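PDB 3UOR: ABC transporter sugar binding protein from Xanthomonas axonopodis pv. citri, which probably binds maltose or related maltodextrins in the periplasm and delivers them to a membrane-bound ABC importer. Local coordinates for residues V32-M37 against E42-L47; V48-K53 against I321-Q326; V138-D143 against A331-I336. One frame throughout, in Å; residues are numbered along the deposited sequence.

Interaction 1 (V32-M37 against E42-L47)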
loop_
_atom_site.group_PDB
_atom_site.type_symbol
_atom_site.label_atom_id
_atom_site.label_comp_id
_atom_site.label_asym_id
_atom_site.label_seq_id
_atom_site.Cartn_x
_atom_site.Cartn_y
_atom_site.Cartn_z
ATOM N N VAL A 32 12.750 14.070 22.151
ATOM C CA VAL A 32 12.791 13.027 21.138
ATOM C C VAL A 32 12.598 13.649 19.752
ATOM O O VAL A 32 11.704 14.475 19.548
ATOM C CB VAL A 32 11.702 11.977 21.425
ATOM C CG1 VAL A 32 11.363 11.202 20.190
ATOM C CG2 VAL A 32 12.168 11.051 22.533
ATOM N N ARG A 33 13.451 13.277 18.804
ATOM C CA ARG A 33 13.298 13.759 17.437
ATOM C C ARG A 33 12.604 12.730 16.551
ATOM O O ARG A 33 13.087 11.610 16.353
ATOM C CB ARG A 33 14.633 14.192 16.844
ATOM C CG ARG A 33 15.191 15.454 17.492
ATOM C CD ARG A 33 16.466 15.889 16.803
ATOM N NE ARG A 33 17.410 14.780 16.684
ATOM C CZ ARG A 33 17.931 14.352 15.537
ATOM N NH1 ARG A 33 17.616 14.949 14.388
ATOM N NH2 ARG A 33 18.779 13.329 15.545
ATOM N N PHE A 34 11.464 13.149 16.020
ATOM C CA PHE A 34 10.565 12.302 15.247
ATOM C C PHE A 34 10.441 12.872 13.830
ATOM O O PHE A 34 9.916 13.967 13.640
ATOM C CB PHE A 34 9.199 12.290 15.948
ATOM C CG PHE A 34 8.136 11.517 15.229
ATOM C CD1 PHE A 34 8.455 10.581 14.261
ATOM C CD2 PHE A 34 6.806 11.719 15.542
ATOM C CE1 PHE A 34 7.461 9.869 13.601
ATOM C CE2 PHE A 34 5.810 11.013 14.896
ATOM C CZ PHE A 34 6.139 10.081 13.921
ATOM N N TRP A 35 10.947 12.141 12.844
ATOM C CA TRP A 35 10.818 12.555 11.447
ATOM C C TRP A 35 9.638 11.854 10.785
ATOM O O TRP A 35 9.496 10.641 10.894
ATOM C CB TRP A 35 12.072 12.212 10.662
ATOM C CG TRP A 35 13.268 12.991 11.026
ATOM C CD1 TRP A 35 13.389 13.903 12.036
ATOM C CD2 TRP A 35 14.544 12.932 10.380
ATOM N NE1 TRP A 35 14.668 14.415 12.057
ATOM C CE2 TRP A 35 15.393 13.833 11.048
ATOM C CE3 TRP A 35 15.051 12.198 9.300
ATOM C CZ2 TRP A 35 16.721 14.022 10.669
ATOM C CZ3 TRP A 35 16.357 12.388 8.924
ATOM C CH2 TRP A 35 17.182 13.291 9.609
ATOM N N ALA A 36 8.799 12.622 10.096
ATOM C CA ALA A 36 7.644 12.076 9.404
ATOM C C ALA A 36 7.509 12.831 8.085
ATOM O O ALA A 36 8.163 13.855 7.903
ATOM C CB ALA A 36 6.413 12.241 10.253
ATOM N N MET A 37 6.682 12.336 7.168
ATOM C CA MET A 37 6.643 12.883 5.806
ATOM C C MET A 37 5.298 13.455 5.374
ATOM O O MET A 37 4.276 12.772 5.443
ATOM C CB MET A 37 7.033 11.816 4.789
ATOM C CG MET A 37 8.493 11.421 4.809
ATOM S SD MET A 37 8.812 10.247 6.122
ATOM C CE MET A 37 10.446 9.654 5.689
ATOM N N GLU A 42 2.178 16.612 9.381
ATOM C CA GLU A 42 1.332 17.703 9.858
ATOM C C GLU A 42 0.309 17.190 10.858
ATOM O O GLU A 42 0.120 17.759 11.935
ATOM C CB GLU A 42 0.571 18.348 8.703
ATOM C CG GLU A 42 1.410 19.030 7.649
ATOM C CD GLU A 42 0.541 19.609 6.540
ATOM O OE1 GLU A 42 -0.572 20.099 6.845
ATOM O OE2 GLU A 42 0.963 19.567 5.363
ATOM N N VAL A 43 -0.369 16.117 10.479
ATOM C CA VAL A 43 -1.401 15.550 11.314
ATOM C C VAL A 43 -0.817 14.926 12.580
ATOM O O VAL A 43 -1.310 15.181 13.679
ATOM C CB VAL A 43 -2.233 14.525 10.532
ATOM C CG1 VAL A 43 -3.305 13.937 11.413
ATOM C CG2 VAL A 43 -2.853 15.190 9.325
ATOM N N VAL A 44 0.242 14.127 12.452
ATOM C CA VAL A 44 0.799 13.501 13.651
ATOM C C VAL A 44 1.310 14.561 14.630
ATOM O O VAL A 44 1.350 14.318 15.829
ATOM C CB VAL A 44 1.901 12.456 13.364
ATOM C CG1 VAL A 44 3.247 13.141 13.092
ATOM C CG2 VAL A 44 2.037 11.496 14.557
ATOM N N ALA A 45 1.692 15.736 14.130
ATOM C CA ALA A 45 2.129 16.810 15.027
ATOM C C ALA A 45 0.981 17.264 15.933
ATOM O O ALA A 45 1.208 17.623 17.088
ATOM C CB ALA A 45 2.701 17.989 14.244
ATOM N N GLU A 46 -0.251 17.236 15.427
ATOM C CA GLU A 46 -1.403 17.598 16.263
ATOM C C GLU A 46 -1.552 16.566 17.362
ATOM O O GLU A 46 -1.796 16.894 18.527
ATOM C CB GLU A 46 -2.690 17.601 15.460
ATOM C CG GLU A 46 -2.744 18.614 14.361
ATOM C CD GLU A 46 -4.037 18.506 13.591
ATOM O OE1 GLU A 46 -3.972 18.538 12.348
ATOM O OE2 GLU A 46 -5.108 18.363 14.228
ATOM N N LEU A 47 -1.414 15.306 16.965
ATOM C CA LEU A 47 -1.585 14.188 17.872
ATOM C C LEU A 47 -0.546 14.212 18.977
ATOM O O LEU A 47 -0.861 13.885 20.112
ATOM C CB LEU A 47 -1.529 12.858 17.114
ATOM C CG LEU A 47 -2.788 12.436 16.347
ATOM C CD1 LEU A 47 -3.347 13.573 15.546
ATOM C CD2 LEU A 47 -2.463 11.277 15.442
#
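Phe-34 on the strand and Val-44 on the following helix grow toward each other from opposite directions and meet at one ring atom: Phe-34 CE2 lies 3.8 Å from Val-44 CG1, and Val-44 CG2 approaches that same CE2 just as closely. Both methyls of Val-44 close on the CE2 corner from the same side of the ring, CG1 higher above its plane than CG2. With CG anti to the backbone N (chi1 177°), the Phe-34 ring is carried out from the strand until CE2 meets the valine. On the other side, Val-44 holds CG1 in the crowded position between its own N and carbonyl carbon (chi1 80°) while CG2 lies opposite N, which turns both branches to the sheet. CG1 has a second neighbour in Ala-36, whose CB is 4.3 Å away; this methyl is short, and the ring supplies the bulk. The Ala-36 and Val-44 CA atoms, 8.2 Å apart, mark where the two backbones draw nearest. No hydrogen bond crosses between the segments, and the buried surface is 99 Å². Strand 30-36, helix 39-52 and the parallel strand 58-64 form a beta-alpha-beta unit, the first of the N-terminal lobe in this bacterial solute-binding fold, and the contact fills the layer between its helix and its first strand. The next residue, Trp-35, emerges on the other face of the strand and packs on Leu-74 and Ala-77 of helix 67-79, making a cation-pi contact with Lys-73. Phe-34 also rests on Val-62 of strand 58-64. Within the helix, Leu-47 N bonds to Val-43 O at 3.3 Å, in the turn that displays Val-44.

Interaction 2 (V48-K53 against I321-Q326)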
loop_
_atom_site.group_PDB
_atom_site.type_symbol
_atom_site.label_atom_id
_atom_site.label_comp_id
_atom_site.label_asym_id
_atom_site.label_seq_id
_atom_site.Cartn_x
_atom_site.Cartn_y
_atom_site.Cartn_z
ATOM N N VAL A 48 0.692 14.588 18.662
ATOM C CA VAL A 48 1.732 14.537 19.690
ATOM C C VAL A 48 1.455 15.584 20.766
ATOM O O VAL A 48 1.857 15.421 21.920
ATOM C CB VAL A 48 3.181 14.676 19.139
ATOM C CG1 VAL A 48 3.384 13.775 17.962
ATOM C CG2 VAL A 48 3.490 16.110 18.759
ATOM N N ALA A 49 0.749 16.647 20.387
ATOM C CA ALA A 49 0.346 17.664 21.350
ATOM C C ALA A 49 -0.343 17.000 22.538
ATOM O O ALA A 49 -0.004 17.272 23.689
ATOM C CB ALA A 49 -0.565 18.702 20.697
ATOM N N ASP A 50 -1.295 16.113 22.261
ATOM C CA ASP A 50 -1.984 15.400 23.336
ATOM C C ASP A 50 -1.089 14.366 24.024
ATOM O O ASP A 50 -1.326 14.011 25.173
ATOM C CB ASP A 50 -3.256 14.737 22.814
ATOM C CG ASP A 50 -3.894 13.815 23.829
ATOM O OD1 ASP A 50 -3.637 12.599 23.773
ATOM O OD2 ASP A 50 -4.666 14.297 24.675
ATOM N N PHE A 51 -0.071 13.874 23.321
ATOM C CA PHE A 51 0.872 12.930 23.925
ATOM C C PHE A 51 1.762 13.647 24.933
ATOM O O PHE A 51 2.059 13.112 26.006
ATOM C CB PHE A 51 1.734 12.247 22.860
ATOM C CG PHE A 51 2.942 11.504 23.412
ATOM C CD1 PHE A 51 2.810 10.223 23.933
ATOM C CD2 PHE A 51 4.210 12.073 23.367
ATOM C CE1 PHE A 51 3.920 9.528 24.428
ATOM C CE2 PHE A 51 5.326 11.386 23.863
ATOM C CZ PHE A 51 5.177 10.109 24.389
ATOM N N GLU A 52 2.195 14.852 24.567
ATOM C CA GLU A 52 2.998 15.690 25.445
ATOM C C GLU A 52 2.182 16.116 26.659
ATOM O O GLU A 52 2.664 16.087 27.786
ATOM C CB GLU A 52 3.482 16.926 24.699
ATOM C CG GLU A 52 4.580 16.653 23.701
ATOM C CD GLU A 52 5.007 17.910 22.981
ATOM O OE1 GLU A 52 6.105 17.922 22.385
ATOM O OE2 GLU A 52 4.240 18.896 23.015
ATOM N N LYS A 53 0.937 16.508 26.421
ATOM C CA LYS A 53 0.051 16.884 27.509
ATOM C C LYS A 53 -0.435 15.657 28.290
ATOM O O LYS A 53 -1.377 15.747 29.074
ATOM C CB LYS A 53 -1.123 17.721 26.984
ATOM C CG LYS A 53 -1.946 18.385 28.078
ATOM C CD LYS A 53 -2.452 19.757 27.651
ATOM C CE LYS A 53 -3.313 19.670 26.401
ATOM N NZ LYS A 53 -4.618 20.347 26.614
ATOM N N ILE A 321 5.734 5.618 20.226
ATOM C CA ILE A 321 5.250 4.709 19.191
ATOM C C ILE A 321 4.037 3.953 19.694
ATOM O O ILE A 321 3.069 3.713 18.958
ATOM C CB ILE A 321 6.324 3.710 18.749
ATOM C CG1 ILE A 321 7.388 4.409 17.898
ATOM C CG2 ILE A 321 5.704 2.609 17.920
ATOM C CD1 ILE A 321 8.451 3.470 17.400
ATOM N N GLU A 322 4.094 3.605 20.970
ATOM C CA GLU A 322 3.021 2.908 21.639
ATOM C C GLU A 322 1.781 3.778 21.652
ATOM O O GLU A 322 0.688 3.294 21.380
ATOM C CB GLU A 322 3.436 2.574 23.067
ATOM C CG GLU A 322 2.553 1.546 23.718
ATOM C CD GLU A 322 3.002 1.225 25.131
ATOM O OE1 GLU A 322 2.862 2.101 26.007
ATOM O OE2 GLU A 322 3.485 0.104 25.362
ATOM N N TYR A 323 1.958 5.063 21.961
ATOM C CA TYR A 323 0.853 6.025 21.950
ATOM C C TYR A 323 0.186 6.042 20.574
ATOM O O TYR A 323 -1.041 5.983 20.467
ATOM C CB TYR A 323 1.356 7.427 22.313
ATOM C CG TYR A 323 0.326 8.529 22.150
ATOM C CD1 TYR A 323 -0.587 8.817 23.156
ATOM C CD2 TYR A 323 0.278 9.286 20.989
ATOM C CE1 TYR A 323 -1.527 9.828 23.000
ATOM C CE2 TYR A 323 -0.657 10.290 20.817
ATOM C CZ TYR A 323 -1.556 10.558 21.819
ATOM O OH TYR A 323 -2.480 11.562 21.626
ATOM N N LEU A 324 1.002 6.103 19.524
ATOM C CA LEU A 324 0.485 6.142 18.162
ATOM C C LEU A 324 -0.092 4.793 17.767
ATOM O O LEU A 324 -0.737 4.679 16.730
ATOM C CB LEU A 324 1.571 6.565 17.179
ATOM C CG LEU A 324 1.997 8.022 17.325
ATOM C CD1 LEU A 324 3.136 8.334 16.369
ATOM C CD2 LEU A 324 0.807 8.941 17.081
ATOM N N SER A 325 0.137 3.780 18.606
ATOM C CA SER A 325 -0.463 2.458 18.401
ATOM C C SER A 325 -1.772 2.239 19.174
ATOM O O SER A 325 -2.387 1.177 19.054
ATOM C CB SER A 325 0.521 1.356 18.771
ATOM O OG SER A 325 1.741 1.516 18.088
ATOM N N GLN A 326 -2.189 3.218 19.972
ATOM C CA GLN A 326 -3.465 3.116 20.697
ATOM C C GLN A 326 -4.674 3.241 19.770
ATOM O O GLN A 326 -4.753 4.163 18.946
ATOM C CB GLN A 326 -3.537 4.175 21.798
ATOM C CG GLN A 326 -2.458 4.000 22.895
ATOM C CD GLN A 326 -2.512 5.122 23.918
ATOM O OE1 GLN A 326 -3.345 6.015 23.817
ATOM N NE2 GLN A 326 -1.626 5.077 24.907
#
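Phe-51 of helix 39-52 packs against Tyr-323 of helix 314-324, two helices lying on one face of the sheet in the N-terminal lobe of this periplasmic-binding-protein fold. The tight part is aromatic. Phe-51 CB sits over the centre of the Tyr-323 ring, 3.7 Å from its centroid and nearly on the normal, a CH-pi contact. The side chains slide past each other in opposite directions, which brings Phe-51 CD1 to 3.5 Å from Tyr-323 CG. Their ring planes stand obliquely, 59° apart. Behind this pair, Phe-51 leans on Ile-58 and Val-60 of strand 58-64, and Ile-321 on Leu-305 of strand 303-307.

Toward solvent the contact thins to a polar link. Tyr-323, with chi1 at 172° swinging CG to the far side of CA from the backbone N, extends across to helix 39-52, and its OH donates a hydrogen bond to Asp-50 OD1 at 2.7 Å. The oxygen, lying near the ring plane at its edge, accepts through its anti lone pair, so the phenol end is tied to a partly exposed carboxylate while its ring face is pressed by carbon. At the C-terminal end of helix 314-324, Ser-325 OG donates to Ile-321 O at 2.7 Å, 35° out of the carbonyl plane.

Interaction 3 (V138-D143 against A331-I336)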
loop_
_atom_site.group_PDB
_atom_site.type_symbol
_atom_site.label_atom_id
_atom_site.label_comp_id
_atom_site.label_asym_id
_atom_site.label_seq_id
_atom_site.Cartn_x
_atom_site.Cartn_y
_atom_site.Cartn_z
ATOM N N VAL A 138 6.995 -1.110 13.800
ATOM C CA VAL A 138 5.597 -1.373 14.133
ATOM C C VAL A 138 4.753 -0.693 13.064
ATOM O O VAL A 138 4.997 0.469 12.737
ATOM C CB VAL A 138 5.232 -0.816 15.543
ATOM C CG1 VAL A 138 3.748 -1.012 15.835
ATOM C CG2 VAL A 138 6.084 -1.479 16.613
ATOM N N PRO A 139 3.781 -1.422 12.487
ATOM C CA PRO A 139 2.983 -0.805 11.426
ATOM C C PRO A 139 2.292 0.428 11.967
ATOM O O PRO A 139 1.729 0.359 13.054
ATOM C CB PRO A 139 1.937 -1.884 11.098
ATOM C CG PRO A 139 2.556 -3.166 11.543
ATOM C CD PRO A 139 3.370 -2.810 12.763
ATOM N N TRP A 140 2.310 1.527 11.227
ATOM C CA TRP A 140 1.619 2.730 11.677
ATOM C C TRP A 140 0.265 2.889 10.976
ATOM O O TRP A 140 -0.770 2.999 11.626
ATOM C CB TRP A 140 2.506 3.946 11.431
ATOM C CG TRP A 140 1.957 5.230 11.926
ATOM C CD1 TRP A 140 0.942 5.404 12.812
ATOM C CD2 TRP A 140 2.414 6.542 11.569
ATOM N NE1 TRP A 140 0.716 6.755 13.016
ATOM C CE2 TRP A 140 1.611 7.469 12.263
ATOM C CE3 TRP A 140 3.410 7.020 10.706
ATOM C CZ2 TRP A 140 1.781 8.843 12.138
ATOM C CZ3 TRP A 140 3.580 8.381 10.581
ATOM C CH2 TRP A 140 2.770 9.281 11.298
ATOM N N TYR A 141 0.256 2.905 9.649
ATOM C CA TYR A 141 -1.016 2.932 8.930
ATOM C C TYR A 141 -0.823 2.177 7.619
ATOM O O TYR A 141 0.303 1.926 7.207
ATOM C CB TYR A 141 -1.476 4.364 8.653
ATOM C CG TYR A 141 -0.561 5.136 7.731
ATOM C CD1 TYR A 141 -0.687 5.042 6.350
ATOM C CD2 TYR A 141 0.432 5.949 8.245
ATOM C CE1 TYR A 141 0.158 5.743 5.510
ATOM C CE2 TYR A 141 1.265 6.653 7.432
ATOM C CZ TYR A 141 1.134 6.548 6.067
ATOM O OH TYR A 141 1.993 7.268 5.279
ATOM N N VAL A 142 -1.919 1.820 6.970
ATOM C CA VAL A 142 -1.867 0.898 5.843
ATOM C C VAL A 142 -2.436 1.573 4.599
ATOM O O VAL A 142 -3.466 2.256 4.653
ATOM C CB VAL A 142 -2.686 -0.373 6.114
ATOM C CG1 VAL A 142 -2.483 -1.413 5.014
ATOM C CG2 VAL A 142 -2.302 -0.964 7.447
ATOM N N ASP A 143 -1.735 1.397 3.489
ATOM C CA ASP A 143 -2.236 1.817 2.193
ATOM C C ASP A 143 -2.499 0.543 1.409
ATOM O O ASP A 143 -1.602 -0.273 1.230
ATOM C CB ASP A 143 -1.186 2.678 1.500
ATOM C CG ASP A 143 -1.521 2.962 0.041
ATOM O OD1 ASP A 143 -2.616 2.579 -0.430
ATOM O OD2 ASP A 143 -0.676 3.575 -0.632
ATOM N N ALA A 331 -7.806 5.862 15.427
ATOM C CA ALA A 331 -9.116 6.321 14.953
ATOM C C ALA A 331 -9.084 7.816 14.637
ATOM O O ALA A 331 -9.645 8.270 13.639
ATOM C CB ALA A 331 -10.200 6.031 16.004
ATOM N N ARG A 332 -8.429 8.581 15.495
ATOM C CA ARG A 332 -8.352 10.027 15.333
ATOM C C ARG A 332 -7.565 10.326 14.061
ATOM O O ARG A 332 -7.946 11.177 13.246
ATOM C CB ARG A 332 -7.644 10.617 16.550
ATOM C CG ARG A 332 -8.103 11.976 17.004
ATOM C CD ARG A 332 -7.432 12.344 18.342
ATOM N NE ARG A 332 -8.175 11.838 19.505
ATOM C CZ ARG A 332 -7.630 11.259 20.581
ATOM N NH1 ARG A 332 -6.306 11.079 20.675
ATOM N NH2 ARG A 332 -8.419 10.850 21.571
ATOM N N PHE A 333 -6.459 9.606 13.895
ATOM C CA PHE A 333 -5.602 9.745 12.728
ATOM C C PHE A 333 -6.376 9.453 11.460
ATOM O O PHE A 333 -6.285 10.195 10.475
ATOM C CB PHE A 333 -4.429 8.777 12.853
ATOM C CG PHE A 333 -3.280 9.068 11.925
ATOM C CD1 PHE A 333 -2.594 10.268 12.004
ATOM C CD2 PHE A 333 -2.846 8.109 11.028
ATOM C CE1 PHE A 333 -1.517 10.526 11.174
ATOM C CE2 PHE A 333 -1.779 8.359 10.188
ATOM C CZ PHE A 333 -1.110 9.572 10.263
ATOM N N HIS A 334 -7.149 8.369 11.480
ATOM C CA HIS A 334 -7.988 8.026 10.327
ATOM C C HIS A 334 -9.014 9.126 10.051
ATOM O O HIS A 334 -9.257 9.499 8.894
ATOM C CB HIS A 334 -8.710 6.704 10.568
ATOM C CG HIS A 334 -9.659 6.327 9.474
ATOM N ND1 HIS A 334 -11.006 6.618 9.521
ATOM C CD2 HIS A 334 -9.455 5.686 8.297
ATOM C CE1 HIS A 334 -11.596 6.164 8.427
ATOM N NE2 HIS A 334 -10.675 5.595 7.667
ATOM N N ALA A 335 -9.614 9.639 11.121
ATOM C CA ALA A 335 -10.663 10.647 11.001
ATOM C C ALA A 335 -10.134 11.872 10.283
ATOM O O ALA A 335 -10.826 12.452 9.452
ATOM C CB ALA A 335 -11.198 11.035 12.366
ATOM N N ILE A 336 -8.899 12.255 10.590
ATOM C CA ILE A 336 -8.362 13.499 10.052
ATOM C C ILE A 336 -7.826 13.341 8.642
ATOM O O ILE A 336 -8.137 14.142 7.772
ATOM C CB ILE A 336 -7.281 14.094 10.968
ATOM C CG1 ILE A 336 -7.859 14.338 12.360
ATOM C CG2 ILE A 336 -6.739 15.377 10.387
ATOM C CD1 ILE A 336 -6.816 14.594 13.409
#
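The strand carrying Trp-140 and Tyr-141 bulges beside residues 331-336 of helix 327-337, Tyr-141 and His-334 bringing their CA atoms within 8.7 Å of each other. Trp-140 and Tyr-141 both face Ser-303 of the antiparallel strand 303-307 in a classic beta bulge, and the first bulge residue, Trp-140, carries the helix-like psi of -56° usual at that position. Segment 138-143 is part of strand 134-150, which pairs with 303-307 in one lobe and with 259-264 and 284-287 further on, consistent with a crossover between the two lobes of the periplasmic binding protein. Because of the bulge, two successive aromatic side chains can both meet one residue of the helix, Phe-333, and the three make an aromatic cluster. The indole and the phenylalanine form an offset stack: centroids of the Trp-140 five-membered ring and the Phe-333 ring are 5.0 Å apart, with planes 22° from parallel. The displacement is large, and the closest touch falls at the outer end of the indole, where Trp-140 CZ2 lies 3.5 Å from Phe-333 CZ.

Tyr-141 comes at a different part of the same ring. Its CG sits between backbone N and carbonyl carbon (chi1 64°), which places the phenol ring beside Phe-333, and CD2 meets the edge of Phe-333 at CE2, 3.8 Å away. The same CD2 stands over the rim of the indole face, so tyrosine and phenylalanine share one side of the tryptophan. Val-43 and Leu-47 of helix 39-52 also pack on Phe-333, while Tyr-141 OH is hydrogen-bonded to Ser-303 OG, giving the partly exposed tyrosine a polar hold on the sheet. Over the phenylalanine face, off its centre, stands the indole nitrogen: Trp-140 NE1 is 4.1 Å from Phe-333 CE2.

All three interactions lie in one lobe, their centres 10 to 13 Å apart, and each is largely buried. Interactions 1 and 2 share helix 39-52: its earlier turns press a valine on a phenylalanine and an alanine of the sheet, while its last turns meet helix 314-324 through aromatic rings and the only hydrogen bond between the paired segments, near solvent. Interaction 3 reaches the same sheet from helix 327-337, which directly follows 314-324, and is wholly aromatic. The contacts merge: Val-44 CG2 lies 3.6 Å from Trp-140 CZ2 and 3.8 Å from Leu-324 CD2, and Leu-47 O and Tyr-323 OH, 3.2 Å apart, probably also hydrogen-bond between interactions 1 and 2.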